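Local coordinates for tetratricopeptide TPR_2 repeat protein (Thermobaculum terrenum, PDB 5DJS) that is of unassigned function but couples an array of tetratricopeptide repeats to a GT-B fold of glycosyl transferase family 41, with uridine-5'-diphosphate bound in the crystal, at residues Y79-G84 / P108-A113; R112-L117 / H133-D138; P183-H188 / R212-R217. The protein carries 1 engineered substitution. All coordinates share one frame; numbering follows the deposited sequence.

The three contacts follow the chain from the helical repeats into the first Rossmann-like half of the GT-B fold. Contacts 1 and 2 are neighbours: their centres lie about 11 Å apart, both use helix 111-120, and they share R112 and A113, so one helix meets helix 77-89 on one flank and helix 129-143 on another. Contact 3 is separate, with its centre about 36 Å from that of contact 1 and about 33 Å from that of contact 2; it joins a helix to a helix end beside strand 193-199. None of the residues in these contacts belongs to the uridine-5'-diphosphate pocket, which is formed by residues between F336 and E427.

Contact 1. Residues Y79-G84 / P108-A113; sequences YHYNLG and PDYHRA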
loop_
_atom_site.group_PDB
_atom_site.type_symbol
_atom_site.label_atom_id
_atom_site.label_comp_id
_atom_site.label_asym_id
_atom_site.label_seq_id
_atom_site.Cartn_x
_atom_site.Cartn_y
_atom_site.Cartn_z
ATOM N N TYR A 79 -18.957 -5.643 -11.520
ATOM C CA TYR A 79 -18.160 -5.780 -12.739
ATOM C C TYR A 79 -17.483 -4.455 -13.086
ATOM O O TYR A 79 -16.328 -4.445 -13.528
ATOM C CB TYR A 79 -19.019 -6.243 -13.927
ATOM C CG TYR A 79 -19.723 -7.596 -13.781
ATOM C CD1 TYR A 79 -19.514 -8.430 -12.674
ATOM C CD2 TYR A 79 -20.581 -8.052 -14.777
ATOM C CE1 TYR A 79 -20.157 -9.651 -12.562
ATOM C CE2 TYR A 79 -21.225 -9.278 -14.667
ATOM C CZ TYR A 79 -21.005 -10.073 -13.555
ATOM O OH TYR A 79 -21.632 -11.294 -13.432
ATOM N N HIS A 80 -18.206 -3.350 -12.879
ATOM C CA HIS A 80 -17.636 -2.003 -13.004
ATOM C C HIS A 80 -16.588 -1.711 -11.941
ATOM O O HIS A 80 -15.545 -1.144 -12.256
ATOM C CB HIS A 80 -18.720 -0.933 -12.943
ATOM C CG HIS A 80 -19.657 -0.961 -14.108
ATOM N ND1 HIS A 80 -19.388 -0.316 -15.298
ATOM C CD2 HIS A 80 -20.872 -1.541 -14.260
ATOM C CE1 HIS A 80 -20.395 -0.503 -16.131
ATOM N NE2 HIS A 80 -21.307 -1.244 -15.527
ATOM N N TYR A 81 -16.870 -2.095 -10.697
ATOM C CA TYR A 81 -15.922 -1.933 -9.583
ATOM C C TYR A 81 -14.567 -2.549 -9.916
ATOM O O TYR A 81 -13.548 -1.873 -9.899
ATOM C CB TYR A 81 -16.489 -2.560 -8.298
ATOM C CG TYR A 81 -15.489 -2.739 -7.176
ATOM C CD1 TYR A 81 -14.835 -1.643 -6.620
ATOM C CD2 TYR A 81 -15.203 -4.009 -6.666
ATOM C CE1 TYR A 81 -13.920 -1.804 -5.586
ATOM C CE2 TYR A 81 -14.287 -4.180 -5.637
ATOM C CZ TYR A 81 -13.649 -3.073 -5.102
ATOM O OH TYR A 81 -12.743 -3.225 -4.087
ATOM N N ASN A 82 -14.575 -3.826 -10.254
ATOM C CA ASN A 82 -13.337 -4.540 -10.501
ATOM C C ASN A 82 -12.596 -4.121 -11.755
ATOM O O ASN A 82 -11.368 -4.188 -11.788
ATOM C CB ASN A 82 -13.602 -6.034 -10.476
ATOM C CG ASN A 82 -13.893 -6.499 -9.082
ATOM O OD1 ASN A 82 -12.987 -6.547 -8.250
ATOM N ND2 ASN A 82 -15.148 -6.781 -8.788
ATOM N N LEU A 83 -13.338 -3.689 -12.769
ATOM C CA LEU A 83 -12.738 -3.078 -13.950
ATOM C C LEU A 83 -12.005 -1.802 -13.568
ATOM O O LEU A 83 -10.874 -1.591 -13.996
ATOM C CB LEU A 83 -13.789 -2.763 -15.012
ATOM C CG LEU A 83 -13.257 -2.047 -16.248
ATOM C CD1 LEU A 83 -12.252 -2.917 -16.994
ATOM C CD2 LEU A 83 -14.414 -1.634 -17.147
ATOM N N GLY A 84 -12.648 -0.955 -12.769
ATOM C CA GLY A 84 -12.019 0.272 -12.272
ATOM C C GLY A 84 -10.702 0.040 -11.537
ATOM O O GLY A 84 -9.721 0.763 -11.770
ATOM N N PRO A 108 -25.509 2.558 -4.866
ATOM C CA PRO A 108 -25.012 3.634 -3.991
ATOM C C PRO A 108 -24.506 3.210 -2.623
ATOM O O PRO A 108 -23.742 3.958 -2.034
ATOM C CB PRO A 108 -26.221 4.561 -3.853
ATOM C CG PRO A 108 -26.982 4.344 -5.112
ATOM C CD PRO A 108 -26.855 2.870 -5.379
ATOM N N ASP A 109 -24.920 2.039 -2.129
ATOM C CA ASP A 109 -24.424 1.505 -0.856
ATOM C C ASP A 109 -23.306 0.456 -1.038
ATOM O O ASP A 109 -23.302 -0.589 -0.385
ATOM C CB ASP A 109 -25.583 1.004 0.039
ATOM C CG ASP A 109 -26.263 -0.264 -0.481
ATOM O OD1 ASP A 109 -26.099 -0.637 -1.664
ATOM O OD2 ASP A 109 -26.980 -0.888 0.325
ATOM N N TYR A 110 -22.348 0.770 -1.909
ATOM C CA TYR A 110 -21.226 -0.112 -2.228
ATOM C C TYR A 110 -20.016 0.397 -1.441
ATOM O O TYR A 110 -19.231 1.198 -1.959
ATOM C CB TYR A 110 -20.946 -0.069 -3.747
ATOM C CG TYR A 110 -20.239 -1.271 -4.361
ATOM C CD1 TYR A 110 -19.416 -2.125 -3.610
ATOM C CD2 TYR A 110 -20.357 -1.526 -5.723
ATOM C CE1 TYR A 110 -18.772 -3.205 -4.194
ATOM C CE2 TYR A 110 -19.718 -2.610 -6.313
ATOM C CZ TYR A 110 -18.926 -3.443 -5.549
ATOM O OH TYR A 110 -18.296 -4.518 -6.149
ATOM N N HIS A 111 -19.855 -0.069 -0.199
ATOM C CA HIS A 111 -18.764 0.407 0.662
ATOM C C HIS A 111 -17.332 0.120 0.142
ATOM O O HIS A 111 -16.421 0.894 0.430
ATOM C CB HIS A 111 -18.939 -0.047 2.133
ATOM C CG HIS A 111 -18.876 -1.530 2.354
ATOM N ND1 HIS A 111 -19.784 -2.191 3.150
ATOM C CD2 HIS A 111 -18.018 -2.478 1.905
ATOM C CE1 HIS A 111 -19.495 -3.479 3.177
ATOM N NE2 HIS A 111 -18.429 -3.680 2.424
ATOM N N ARG A 112 -17.136 -0.961 -0.620
ATOM C CA ARG A 112 -15.799 -1.308 -1.143
ATOM C C ARG A 112 -15.420 -0.422 -2.324
ATOM O O ARG A 112 -14.265 -0.039 -2.460
ATOM C CB ARG A 112 -15.694 -2.790 -1.528
ATOM C CG ARG A 112 -15.254 -3.693 -0.383
ATOM C CD ARG A 112 -15.032 -5.131 -0.831
ATOM N NE ARG A 112 -13.866 -5.262 -1.715
ATOM C CZ ARG A 112 -13.503 -6.376 -2.361
ATOM N NH1 ARG A 112 -14.207 -7.504 -2.246
ATOM N NH2 ARG A 112 -12.422 -6.362 -3.141
ATOM N N ALA A 113 -16.400 -0.094 -3.165
ATOM C CA ALA A 113 -16.204 0.816 -4.303
ATOM C C ALA A 113 -15.995 2.245 -3.823
ATOM O O ALA A 113 -15.238 2.999 -4.420
ATOM C CB ALA A 113 -17.398 0.756 -5.247
#
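Y81, inside helix 77-89, brings its backbone nearest to that of A113 in the first turn of helix 111-120, with 6.0 Å between the two CA atoms; Y110, at the N-cap position, and R112 complete the touching side of 108-113. The ring of Y81 does most of the work. With its CG anti to the backbone N (chi1 167°), it extends across to the start of the other helix, and its CD1 lies 3.8 Å from CB of A113. The ring of Y110 meets Y81 obliquely, the planes 49° apart, and places its OH 3.2 Å from CD2 of Y81, while its CZ lies 3.8 Å from CB of Y81. Tetratricopeptide repeats are helix-turn-helix units that pack side by side into an array, and here Y81 of helix 77-89 meets the start of helix 111-120. Helix 93-106 comes between the two in sequence, and its A103 also touches Y81. On the exposed side, R112 bends at chi3 and sets its guanidinium nearly perpendicular to the Y81 ring. CE2 of Y81 lies over one guanidinium face, whereas R112 NH2 lies in the plane of the Y81 ring, at its edge. Two weak, strongly bent hydrogen bonds reach the Y81 OH, from R112 NE and from R112 NH2, each 3.3 Å long. Y110 also makes a cation-pi contact with R107.

Contact 2. Residues R112-L117 / H133-D138; sequences RAHSGL and HILALD
The side chains of H114 and L135 lie alongside one another, pointing opposite ways, and between them they carry most of the contact. The imidazole presents its edge to the opposite helix: CE1 faces the carbonyl O of L135 in the ring plane, and the same carbon lies 3.4 Å from L135 CD1. One atom further round the ring, H114 NE2 is 3.5 Å from OD1 of D138, too loose a pairing to count as a hydrogen bond, although ring and carboxylate are nearly coplanar, 12° apart. The other branch of L135 serves L117, crossing it at about a right angle with CD2 of L135 3.8 Å from CG of L117. In H114 the CG stands anti to the backbone N (chi1 -159°), which carries the ring toward helix 129-143. Further out, OD1 of D138 forms a salt bridge with R142 NE, and the ring of W139 meets that of H114. The segments are nearly antiparallel, their axes 10.0 Å apart at an angle of 161°. L104 of helix 93-106 touches both H114 and L117, so helix 111-120 meets both helix 93-106 and helix 129-143 through these two residues; helix 129-143 is followed in the chain by strand 163-169 of the first parallel sheet.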
loop_
_atom_site.group_PDB
_atom_site.type_symbol
_atom_site.label_atom_id
_atom_site.label_comp_id
_atom_site.label_asym_id
_atom_site.label_seq_id
_atom_site.Cartn_x
_atom_site.Cartn_y
_atom_site.Cartn_z
ATOM N N ARG A 112 -17.136 -0.961 -0.620
ATOM C CA ARG A 112 -15.799 -1.308 -1.143
ATOM C C ARG A 112 -15.420 -0.422 -2.324
ATOM O O ARG A 112 -14.265 -0.039 -2.460
ATOM C CB ARG A 112 -15.694 -2.790 -1.528
ATOM C CG ARG A 112 -15.254 -3.693 -0.383
ATOM C CD ARG A 112 -15.032 -5.131 -0.831
ATOM N NE ARG A 112 -13.866 -5.262 -1.715
ATOM C CZ ARG A 112 -13.503 -6.376 -2.361
ATOM N NH1 ARG A 112 -14.207 -7.504 -2.246
ATOM N NH2 ARG A 112 -12.422 -6.362 -3.141
ATOM N N ALA A 113 -16.400 -0.094 -3.165
ATOM C CA ALA A 113 -16.204 0.816 -4.303
ATOM C C ALA A 113 -15.995 2.245 -3.823
ATOM O O ALA A 113 -15.238 2.999 -4.420
ATOM C CB ALA A 113 -17.398 0.756 -5.247
ATOM N N HIS A 114 -16.667 2.604 -2.737
ATOM C CA HIS A 114 -16.514 3.914 -2.113
ATOM C C HIS A 114 -15.091 4.072 -1.542
ATOM O O HIS A 114 -14.492 5.128 -1.713
ATOM C CB HIS A 114 -17.578 4.084 -1.023
ATOM C CG HIS A 114 -17.866 5.505 -0.641
ATOM N ND1 HIS A 114 -16.895 6.391 -0.223
ATOM C CD2 HIS A 114 -19.036 6.176 -0.567
ATOM C CE1 HIS A 114 -17.452 7.552 0.063
ATOM N NE2 HIS A 114 -18.750 7.449 -0.134
ATOM N N SER A 115 -14.561 3.035 -0.880
ATOM C CA SER A 115 -13.148 3.014 -0.440
ATOM C C SER A 115 -12.217 3.121 -1.641
ATOM O O SER A 115 -11.367 4.020 -1.708
ATOM C CB SER A 115 -12.783 1.714 0.293
ATOM O OG SER A 115 -13.383 1.618 1.559
ATOM N N GLY A 116 -12.385 2.186 -2.577
ATOM C CA GLY A 116 -11.562 2.104 -3.779
ATOM C C GLY A 116 -11.445 3.445 -4.465
ATOM O O GLY A 116 -10.350 3.864 -4.842
ATOM N N LEU A 117 -12.583 4.124 -4.602
ATOM C CA LEU A 117 -12.629 5.477 -5.157
ATOM C C LEU A 117 -11.779 6.433 -4.316
ATOM O O LEU A 117 -10.916 7.124 -4.860
ATOM C CB LEU A 117 -14.081 5.967 -5.260
ATOM C CG LEU A 117 -14.323 7.385 -5.778
ATOM C CD1 LEU A 117 -13.791 7.557 -7.191
ATOM C CD2 LEU A 117 -15.803 7.707 -5.725
ATOM N N HIS A 133 -10.725 14.268 1.616
ATOM C CA HIS A 133 -11.236 14.391 2.982
ATOM C C HIS A 133 -12.762 14.199 3.063
ATOM O O HIS A 133 -13.260 13.370 3.837
ATOM C CB HIS A 133 -10.836 15.777 3.496
ATOM C CG HIS A 133 -11.323 16.098 4.871
ATOM N ND1 HIS A 133 -11.143 15.253 5.945
ATOM C CD2 HIS A 133 -11.933 17.204 5.358
ATOM C CE1 HIS A 133 -11.641 15.815 7.033
ATOM N NE2 HIS A 133 -12.128 16.998 6.704
ATOM N N ILE A 134 -13.480 14.961 2.237
ATOM C CA ILE A 134 -14.944 14.923 2.181
ATOM C C ILE A 134 -15.459 13.533 1.812
ATOM O O ILE A 134 -16.360 12.993 2.469
ATOM C CB ILE A 134 -15.489 15.998 1.210
ATOM C CG1 ILE A 134 -15.467 17.362 1.917
ATOM C CG2 ILE A 134 -16.907 15.674 0.745
ATOM C CD1 ILE A 134 -15.602 18.549 0.989
ATOM N N LEU A 135 -14.885 12.955 0.768
ATOM C CA LEU A 135 -15.284 11.614 0.367
ATOM C C LEU A 135 -15.041 10.585 1.482
ATOM O O LEU A 135 -15.819 9.654 1.635
ATOM C CB LEU A 135 -14.570 11.204 -0.919
ATOM C CG LEU A 135 -15.021 9.891 -1.554
ATOM C CD1 LEU A 135 -16.432 10.018 -2.123
ATOM C CD2 LEU A 135 -14.041 9.475 -2.636
ATOM N N ALA A 136 -13.973 10.755 2.259
ATOM C CA ALA A 136 -13.646 9.809 3.343
ATOM C C ALA A 136 -14.670 9.885 4.471
ATOM O O ALA A 136 -15.206 8.858 4.910
ATOM C CB ALA A 136 -12.266 10.092 3.892
ATOM N N LEU A 137 -14.925 11.116 4.919
ATOM C CA LEU A 137 -15.970 11.407 5.883
ATOM C C LEU A 137 -17.308 10.836 5.428
ATOM O O LEU A 137 -18.003 10.184 6.208
ATOM C CB LEU A 137 -16.113 12.917 6.070
ATOM C CG LEU A 137 -14.992 13.662 6.775
ATOM C CD1 LEU A 137 -15.224 15.160 6.694
ATOM C CD2 LEU A 137 -14.867 13.226 8.223
ATOM N N ASP A 138 -17.656 11.081 4.162
ATOM C CA ASP A 138 -18.911 10.572 3.580
ATOM C C ASP A 138 -19.021 9.073 3.776
ATOM O O ASP A 138 -20.047 8.595 4.202
ATOM C CB ASP A 138 -19.022 10.918 2.086
ATOM C CG ASP A 138 -20.466 10.920 1.582
ATOM O OD1 ASP A 138 -20.957 9.874 1.114
ATOM O OD2 ASP A 138 -21.104 11.990 1.625
#

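Contact 3. Residues P183-H188 / R212-R217; sequences PVIEAH and RALSDR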
loop_
_atom_site.group_PDB
_atom_site.type_symbol
_atom_site.label_atom_id
_atom_site.label_comp_id
_atom_site.label_asym_id
_atom_site.label_seq_id
_atom_site.Cartn_x
_atom_site.Cartn_y
_atom_site.Cartn_z
ATOM N N PRO A 183 9.981 -6.688 12.180
ATOM C CA PRO A 183 10.885 -6.140 13.195
ATOM C C PRO A 183 10.168 -5.690 14.463
ATOM O O PRO A 183 10.649 -5.972 15.573
ATOM C CB PRO A 183 11.528 -4.933 12.495
ATOM C CG PRO A 183 10.671 -4.646 11.312
ATOM C CD PRO A 183 10.107 -5.969 10.899
ATOM N N VAL A 184 9.030 -5.014 14.292
ATOM C CA VAL A 184 8.247 -4.485 15.418
ATOM C C VAL A 184 7.742 -5.596 16.347
ATOM O O VAL A 184 7.848 -5.484 17.565
ATOM C CB VAL A 184 7.083 -3.590 14.930
ATOM C CG1 VAL A 184 6.115 -3.236 16.057
ATOM C CG2 VAL A 184 7.640 -2.313 14.326
ATOM N N ILE A 185 7.196 -6.655 15.759
ATOM C CA ILE A 185 6.721 -7.807 16.516
ATOM C C ILE A 185 7.859 -8.493 17.278
ATOM O O ILE A 185 7.691 -8.827 18.449
ATOM C CB ILE A 185 5.978 -8.807 15.595
ATOM C CG1 ILE A 185 4.562 -8.313 15.362
ATOM C CG2 ILE A 185 5.914 -10.201 16.197
ATOM C CD1 ILE A 185 3.774 -9.170 14.396
ATOM N N GLU A 186 8.997 -8.714 16.614
ATOM C CA GLU A 186 10.165 -9.335 17.264
ATOM C C GLU A 186 10.668 -8.516 18.458
ATOM O O GLU A 186 10.894 -9.062 19.519
ATOM C CB GLU A 186 11.319 -9.550 16.270
ATOM C CG GLU A 186 12.497 -10.326 16.862
ATOM C CD GLU A 186 13.632 -10.559 15.883
ATOM O OE1 GLU A 186 14.112 -11.714 15.802
ATOM O OE2 GLU A 186 14.050 -9.590 15.210
ATOM N N ALA A 187 10.819 -7.212 18.280
ATOM C CA ALA A 187 11.461 -6.348 19.283
ATOM C C ALA A 187 10.540 -5.788 20.370
ATOM O O ALA A 187 11.007 -5.068 21.253
ATOM C CB ALA A 187 12.174 -5.193 18.580
ATOM N N HIS A 188 9.245 -6.086 20.313
ATOM C CA HIS A 188 8.314 -5.581 21.330
ATOM C C HIS A 188 8.745 -6.035 22.726
ATOM O O HIS A 188 8.971 -7.218 22.947
ATOM C CB HIS A 188 6.855 -6.018 21.053
ATOM C CG HIS A 188 6.003 -4.951 20.442
ATOM N ND1 HIS A 188 5.969 -3.661 20.923
ATOM C CD2 HIS A 188 5.139 -4.987 19.404
ATOM C CE1 HIS A 188 5.133 -2.942 20.198
ATOM N NE2 HIS A 188 4.618 -3.724 19.269
ATOM N N ARG A 212 3.670 -15.489 12.911
ATOM C CA ARG A 212 2.939 -16.356 13.842
ATOM C C ARG A 212 3.830 -16.808 14.995
ATOM O O ARG A 212 3.412 -16.773 16.157
ATOM C CB ARG A 212 2.362 -17.579 13.114
ATOM C CG ARG A 212 1.409 -18.414 13.954
ATOM C CD ARG A 212 0.866 -19.635 13.232
ATOM N NE ARG A 212 0.158 -19.319 11.983
ATOM C CZ ARG A 212 0.646 -19.451 10.744
ATOM N NH1 ARG A 212 1.885 -19.879 10.511
ATOM N NH2 ARG A 212 -0.125 -19.136 9.705
ATOM N N ALA A 213 5.050 -17.235 14.661
ATOM C CA ALA A 213 6.037 -17.683 15.658
ATOM C C ALA A 213 6.475 -16.550 16.593
ATOM O O ALA A 213 6.589 -16.760 17.800
ATOM C CB ALA A 213 7.247 -18.293 14.966
ATOM N N LEU A 214 6.712 -15.362 16.035
ATOM C CA LEU A 214 7.097 -14.185 16.839
ATOM C C LEU A 214 5.949 -13.593 17.682
ATOM O O LEU A 214 6.200 -12.941 18.695
ATOM C CB LEU A 214 7.687 -13.087 15.954
ATOM C CG LEU A 214 9.158 -13.115 15.525
ATOM C CD1 LEU A 214 9.678 -14.486 15.096
ATOM C CD2 LEU A 214 9.347 -12.091 14.408
ATOM N N SER A 215 4.705 -13.796 17.252
ATOM C CA SER A 215 3.528 -13.374 18.033
ATOM C C SER A 215 3.353 -14.202 19.295
ATOM O O SER A 215 3.694 -15.390 19.315
ATOM C CB SER A 215 2.228 -13.499 17.215
ATOM O OG SER A 215 1.780 -12.236 16.748
ATOM N N ASP A 216 2.786 -13.576 20.327
ATOM C CA ASP A 216 2.376 -14.290 21.543
ATOM C C ASP A 216 1.109 -15.104 21.305
ATOM O O ASP A 216 1.034 -16.258 21.722
ATOM C CB ASP A 216 2.160 -13.332 22.712
ATOM C CG ASP A 216 3.431 -12.635 23.132
ATOM O OD1 ASP A 216 4.441 -13.316 23.405
ATOM O OD2 ASP A 216 3.432 -11.393 23.191
ATOM N N ARG A 217 0.127 -14.496 20.635
ATOM C CA ARG A 217 -1.115 -15.176 20.214
ATOM C C ARG A 217 -1.399 -14.854 18.746
ATOM O O ARG A 217 -1.047 -13.765 18.290
ATOM C CB ARG A 217 -2.295 -14.709 21.071
ATOM C CG ARG A 217 -2.071 -14.724 22.576
ATOM C CD ARG A 217 -1.877 -16.117 23.163
ATOM N NE ARG A 217 -2.361 -16.167 24.547
ATOM C CZ ARG A 217 -3.570 -16.576 24.941
ATOM N NH1 ARG A 217 -4.474 -17.038 24.071
ATOM N NH2 ARG A 217 -3.879 -16.536 26.238
#
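E186 and L214 mark the closest backbone approach, 5.8 Å between CA atoms, where helix 176-187 comes up to the end of helix 206-214. The first of these helices is kinked at P183, whose ring nitrogen has no bond to the preceding turn; within the segment, A187 N is bonded to P183 O at 3.0 Å. On the other side L214 is the last helical residue, and S215 breaks away with psi at 150°, turning the chain out of the helix. I185 provides the main apolar touch. Its CG2 methyl stands anti to the backbone N and meets L214 at the root of the side chain, 3.4 Å from CB, and it also lies 3.9 Å from the backbone N of S215. The ethyl branch reaches further along, its CD1 4.3 Å from OG of S215. L214 answers by passing its CD2 methyl alongside the base of E186, 3.7 Å from CB of that residue. The E186 chain then continues extended to a carboxylate whose OE2 is hydrogen-bonded to Q501. This is the flank of a Rossmann-like sheet. Helix 176-187 forms the beta-alpha-beta crossover from strand 163-169 to the neighbouring parallel strand 193-199, the outermost of its sheet in this chain, and I185 and S215 both rest on C197 of that strand. The guanidinium of R190 spans both segments, taking the carbonyl O of I185 and of H188 through NH1 and forming a salt bridge through NE to OD2 of D216.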